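Hypothetical protein CG14615-PA (Drosophila melanogaster, PDB 1SQH) is of unknown function but belongs to the acetyltransferase clan, and may act as a glycine N-acyltransferase. Local coordinates at residues L10-D15 / Q67-R72; W79-S84 / A104-C109. All coordinates share one frame; numbering follows the deposited sequence.

Contact 1: L10-D15 / Q67-R72; sequences LRPLSD and QFYTHR
Leu10 to Pro12 form a short strand that runs antiparallel to 67-71, their directions 135° apart, with Arg11 and Thr70 as the hydrogen-bonded pair: Arg11 N gives a nearly straight bond to Thr70 O at 2.8 Å, and Thr70 N answers to Arg11 O at 3.1 Å. Leu13 N, bonded to Phe68 O at 2.9 Å, adds one more backbone bond just past the strand. Pro12 and Tyr69 share one face of the sheet, where the Pro12 ring crosses the tyrosine obliquely, Pro12 CB 4.0 Å from Tyr69 CE2. The side chains of Leu10 and Tyr69 cross at about a right angle, Leu10 CB 3.8 Å from Tyr69 CB. On the other face Arg11 and Thr70 lie side by side, Thr70 CG2 being 3.4 Å from Arg11 NH1; the guanidinium itself pairs with Glu17. The bend of Arg72 at chi3 (-80°) sets Arg72 NE beside Arg11 CB, 3.6 Å away. One face of its guanidinium lies over Leu10 O, offset toward the rim. An alanine here would probably leave Leu10 O and the CB and CG of Arg11 without the guanidinium that lies against them. Strand 10-12 is one of the two outermost strands of the mixed sheet; 67-71 is flanked on its other edge by strand 82-87, Leu13 and Phe68 pack on helix 15-29, and Leu10 reaches Cys109 of helix 104-112.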
# COMPACT_ATOMS: atom_id res chain seq x y z
N LEU A 10 11.51 7.09 19.38
CA LEU A 10 10.98 5.92 18.68
C LEU A 10 11.93 4.74 18.89
O LEU A 10 13.13 4.85 18.67
CB LEU A 10 10.85 6.21 17.18
CG LEU A 10 9.78 7.21 16.72
CD1 LEU A 10 9.84 7.38 15.22
CD2 LEU A 10 8.40 6.70 17.15
N ARG A 11 11.39 3.62 19.34
CA ARG A 11 12.20 2.43 19.56
C ARG A 11 11.81 1.34 18.57
O ARG A 11 10.64 0.97 18.48
CB ARG A 11 12.04 1.87 20.97
CG ARG A 11 12.97 0.70 21.20
CD ARG A 11 12.63 -0.14 22.42
NE ARG A 11 11.61 -1.16 22.16
CZ ARG A 11 10.31 -0.98 22.36
NH1 ARG A 11 9.88 0.19 22.83
NH2 ARG A 11 9.46 -1.97 22.14
N PRO A 12 12.80 0.80 17.85
CA PRO A 12 12.54 -0.26 16.87
C PRO A 12 11.97 -1.53 17.47
O PRO A 12 12.56 -2.11 18.39
CB PRO A 12 13.91 -0.47 16.23
CG PRO A 12 14.85 -0.21 17.38
CD PRO A 12 14.25 1.04 17.99
N LEU A 13 10.83 -1.97 16.97
CA LEU A 13 10.22 -3.20 17.47
C LEU A 13 10.92 -4.38 16.84
O LEU A 13 11.35 -4.33 15.69
CB LEU A 13 8.73 -3.25 17.12
CG LEU A 13 7.77 -2.46 18.00
CD1 LEU A 13 8.09 -0.99 17.89
CD2 LEU A 13 6.33 -2.73 17.57
N SER A 14 11.06 -5.45 17.62
CA SER A 14 11.70 -6.67 17.13
C SER A 14 10.66 -7.35 16.25
O SER A 14 9.51 -6.92 16.20
CB SER A 14 12.04 -7.58 18.31
OG SER A 14 10.87 -7.92 19.04
N ASP A 15 11.06 -8.40 15.55
CA ASP A 15 10.13 -9.12 14.69
C ASP A 15 9.01 -9.71 15.54
O ASP A 15 7.84 -9.70 15.14
CB ASP A 15 10.88 -10.23 13.93
CG ASP A 15 11.54 -9.71 12.66
OD1 ASP A 15 11.78 -8.48 12.54
OD2 ASP A 15 11.85 -10.54 11.76
N GLN A 67 10.38 -0.70 8.82
CA GLN A 67 10.91 -0.74 10.18
C GLN A 67 9.86 -0.12 11.09
O GLN A 67 9.56 1.07 11.00
CB GLN A 67 12.23 0.01 10.25
CG GLN A 67 13.32 -0.63 9.40
CD GLN A 67 14.28 0.39 8.82
OE1 GLN A 67 13.94 1.12 7.88
NE2 GLN A 67 15.49 0.45 9.37
N PHE A 68 9.30 -0.94 11.97
CA PHE A 68 8.26 -0.48 12.87
C PHE A 68 8.86 0.06 14.17
O PHE A 68 9.87 -0.45 14.65
CB PHE A 68 7.31 -1.64 13.15
CG PHE A 68 6.54 -2.09 11.93
CD1 PHE A 68 5.38 -1.42 11.53
CD2 PHE A 68 6.99 -3.17 11.17
CE1 PHE A 68 4.68 -1.80 10.39
CE2 PHE A 68 6.30 -3.56 10.02
CZ PHE A 68 5.14 -2.88 9.63
N TYR A 69 8.23 1.09 14.73
CA TYR A 69 8.71 1.68 15.97
C TYR A 69 7.56 2.00 16.92
O TYR A 69 6.41 2.02 16.51
CB TYR A 69 9.45 3.00 15.71
CG TYR A 69 10.61 2.93 14.75
CD1 TYR A 69 10.40 2.92 13.37
CD2 TYR A 69 11.92 2.92 15.22
CE1 TYR A 69 11.48 2.89 12.48
CE2 TYR A 69 13.01 2.89 14.35
CZ TYR A 69 12.78 2.88 12.98
OH TYR A 69 13.84 2.88 12.11
N THR A 70 7.88 2.25 18.19
CA THR A 70 6.86 2.65 19.14
C THR A 70 7.52 3.57 20.13
O THR A 70 8.74 3.71 20.13
CB THR A 70 6.23 1.47 19.90
OG1 THR A 70 5.09 1.96 20.63
CG2 THR A 70 7.21 0.86 20.89
N HIS A 71 6.71 4.22 20.97
CA HIS A 71 7.23 5.14 21.98
C HIS A 71 8.20 4.36 22.89
O HIS A 71 7.80 3.41 23.57
CB HIS A 71 6.07 5.72 22.79
CG HIS A 71 6.45 6.88 23.65
ND1 HIS A 71 7.51 6.85 24.53
CD2 HIS A 71 5.87 8.10 23.81
CE1 HIS A 71 7.58 8.00 25.18
NE2 HIS A 71 6.60 8.77 24.77
N ARG A 72 9.46 4.76 22.87
CA ARG A 72 10.51 4.11 23.66
C ARG A 72 10.18 3.95 25.14
O ARG A 72 10.70 3.05 25.80
CB ARG A 72 11.83 4.87 23.48
CG ARG A 72 13.02 4.35 24.29
CD ARG A 72 14.33 4.76 23.64
NE ARG A 72 14.65 3.87 22.52
CZ ARG A 72 15.45 4.19 21.50
NH1 ARG A 72 16.01 5.38 21.44
NH2 ARG A 72 15.68 3.31 20.53

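Contact 2: W79-S84 / A104-C109; sequences WGTYVS and AELWEC
Trp79 turns the edge of its indole to the Glu105 carboxylate, Trp79 CD1 lying 3.9 Å from Glu105 OE2, with the ring and carboxylate planes 63° apart. Its backbone also takes part, since Trp79 N donates to a water at 2.9 Å, and that water in turn donates to Glu105 OE2 at 2.6 Å. At Gly80 the chain leaves helical geometry with positive phi, turning from helix 76-79 toward the next strand. Thr81 carries most of the polar contact. Its hydroxyl, anti to the carbonyl carbon (chi1 -56°), gives its proton to Glu105 OE2 at 2.7 Å, meeting the oxygen on its anti side and 27° out of the carboxylate plane; Thr81 OG1 also bonds to Ser97 OG. Thr81 N donates to the same water in a longer bond of 3.3 Å. Glu105 OE2 is therefore gripped by both a hydroxyl and a water, which should limit rotation of the carboxylate and would probably favour its charged form. The extended Glu105 chain, with CG anti to the backbone N, spans from the helix to this turn. The methyl, Thr81 CG2, packs against the helix backbone, 3.9 Å from Leu106 CA. The side chain of Tyr82 leaves the backbone on the side away from the helix, and its hydroxyl bonds to Ser94 and His35. Val83 points back toward the helix, where Val83 CG2 meets Leu106 CD1 loosely at 4.4 Å. Leu106 is also covered by Phe95 of strand 91-96 and Phe131 of helix 129-141. This is the layered packing of an alpha/beta fold: helix 104-112 lies against one face of the mixed sheet through apolar side chains, while its first turn is tied by a glutamate and a water to the loop leading into strand 82-87.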
# COMPACT_ATOMS: atom_id res chain seq x y z
N TRP A 79 -2.20 0.99 23.46
CA TRP A 79 -2.90 1.82 22.47
C TRP A 79 -2.55 1.47 21.02
O TRP A 79 -3.01 2.15 20.10
CB TRP A 79 -2.58 3.30 22.69
CG TRP A 79 -2.82 3.82 24.08
CD1 TRP A 79 -1.91 4.45 24.89
CD2 TRP A 79 -4.05 3.79 24.81
NE1 TRP A 79 -2.50 4.82 26.07
CE2 TRP A 79 -3.81 4.42 26.05
CE3 TRP A 79 -5.33 3.28 24.54
CZ2 TRP A 79 -4.82 4.57 27.02
CZ3 TRP A 79 -6.33 3.43 25.51
CH2 TRP A 79 -6.06 4.06 26.73
N GLY A 80 -1.73 0.44 20.84
CA GLY A 80 -1.32 0.04 19.50
C GLY A 80 -0.51 1.11 18.78
O GLY A 80 -0.41 1.11 17.56
N THR A 81 0.07 2.02 19.56
CA THR A 81 0.85 3.13 19.00
C THR A 81 2.07 2.66 18.21
O THR A 81 2.96 1.99 18.74
CB THR A 81 1.29 4.11 20.13
OG1 THR A 81 0.13 4.57 20.84
CG2 THR A 81 2.01 5.32 19.56
N TYR A 82 2.12 3.02 16.93
CA TYR A 82 3.25 2.62 16.12
C TYR A 82 3.53 3.62 15.01
O TYR A 82 2.70 4.45 14.63
CB TYR A 82 3.00 1.24 15.50
CG TYR A 82 2.35 1.28 14.14
CD1 TYR A 82 3.11 1.22 12.98
CD2 TYR A 82 0.97 1.40 14.02
CE1 TYR A 82 2.52 1.28 11.72
CE2 TYR A 82 0.36 1.47 12.75
CZ TYR A 82 1.15 1.40 11.61
OH TYR A 82 0.54 1.46 10.37
N VAL A 83 4.74 3.54 14.49
CA VAL A 83 5.17 4.38 13.40
C VAL A 83 6.09 3.48 12.61
O VAL A 83 7.00 2.86 13.19
CB VAL A 83 5.97 5.65 13.88
CG1 VAL A 83 6.49 6.42 12.66
CG2 VAL A 83 5.09 6.55 14.73
N SER A 84 5.84 3.39 11.31
CA SER A 84 6.68 2.58 10.44
C SER A 84 7.41 3.50 9.47
O SER A 84 6.91 4.57 9.11
CB SER A 84 5.83 1.57 9.66
OG SER A 84 4.77 2.22 9.00
N ALA A 104 -2.18 11.44 22.67
CA ALA A 104 -0.97 12.10 23.14
C ALA A 104 0.30 11.30 22.85
O ALA A 104 1.27 11.83 22.26
CB ALA A 104 -1.09 12.36 24.64
N GLU A 105 0.30 10.04 23.25
CA GLU A 105 1.45 9.16 23.05
C GLU A 105 1.97 9.20 21.62
O GLU A 105 3.17 9.28 21.39
CB GLU A 105 1.08 7.73 23.43
CG GLU A 105 2.21 6.73 23.26
CD GLU A 105 1.88 5.39 23.89
OE1 GLU A 105 1.95 5.30 25.13
OE2 GLU A 105 1.55 4.44 23.15
N LEU A 106 1.05 9.13 20.66
CA LEU A 106 1.42 9.16 19.25
C LEU A 106 2.12 10.46 18.86
O LEU A 106 3.23 10.45 18.33
CB LEU A 106 0.19 8.96 18.36
CG LEU A 106 0.38 9.21 16.86
CD1 LEU A 106 1.36 8.21 16.28
CD2 LEU A 106 -0.97 9.12 16.15
N TRP A 107 1.46 11.59 19.13
CA TRP A 107 2.03 12.88 18.78
C TRP A 107 3.31 13.17 19.52
O TRP A 107 4.16 13.94 19.05
CB TRP A 107 1.00 13.98 19.01
CG TRP A 107 -0.10 13.91 18.02
CD1 TRP A 107 -1.40 13.57 18.25
CD2 TRP A 107 0.01 14.14 16.61
NE1 TRP A 107 -2.11 13.56 17.06
CE2 TRP A 107 -1.26 13.91 16.04
CE3 TRP A 107 1.07 14.51 15.76
CZ2 TRP A 107 -1.50 14.04 14.66
CZ3 TRP A 107 0.83 14.63 14.39
CH2 TRP A 107 -0.44 14.40 13.86
N GLU A 108 3.47 12.56 20.69
CA GLU A 108 4.70 12.75 21.44
C GLU A 108 5.78 12.13 20.55
O GLU A 108 6.86 12.70 20.37
CB GLU A 108 4.61 12.01 22.78
CG GLU A 108 5.65 12.40 23.79
CD GLU A 108 5.28 11.93 25.18
OE1 GLU A 108 4.18 12.30 25.65
OE2 GLU A 108 6.07 11.18 25.79
N CYS A 109 5.45 10.98 19.97
CA CYS A 109 6.36 10.28 19.08
C CYS A 109 6.68 11.08 17.82
O CYS A 109 7.85 11.33 17.51
CB CYS A 109 5.76 8.93 18.65
SG CYS A 109 5.87 7.61 19.87
O HOH W 1 0.34 2.19 22.82

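Overall arrangement
Contact 1 and contact 2 lie on the same side of the chain's centre, their own centres about 10 Å apart, and strands 67-71 and 82-87 are neighbours in one mixed sheet. The strands join through a probable hydrogen bond from Tyr69 N to Val83 O at 2.7 Å, backed by Phe68 against Ser84. His71 forms a second link, to the helix of contact 2: His71 NE2 is 2.7 Å from Glu108 OE2, a probable hydrogen bond, and His71 CB packs on Cys109 SG. Thr70 OG1 also bonds to Thr81 O. Edge strand, the next two strands and the covering helix thus make one continuous unit, all within the DUF5645 region; no ligand marks an active site near either contact.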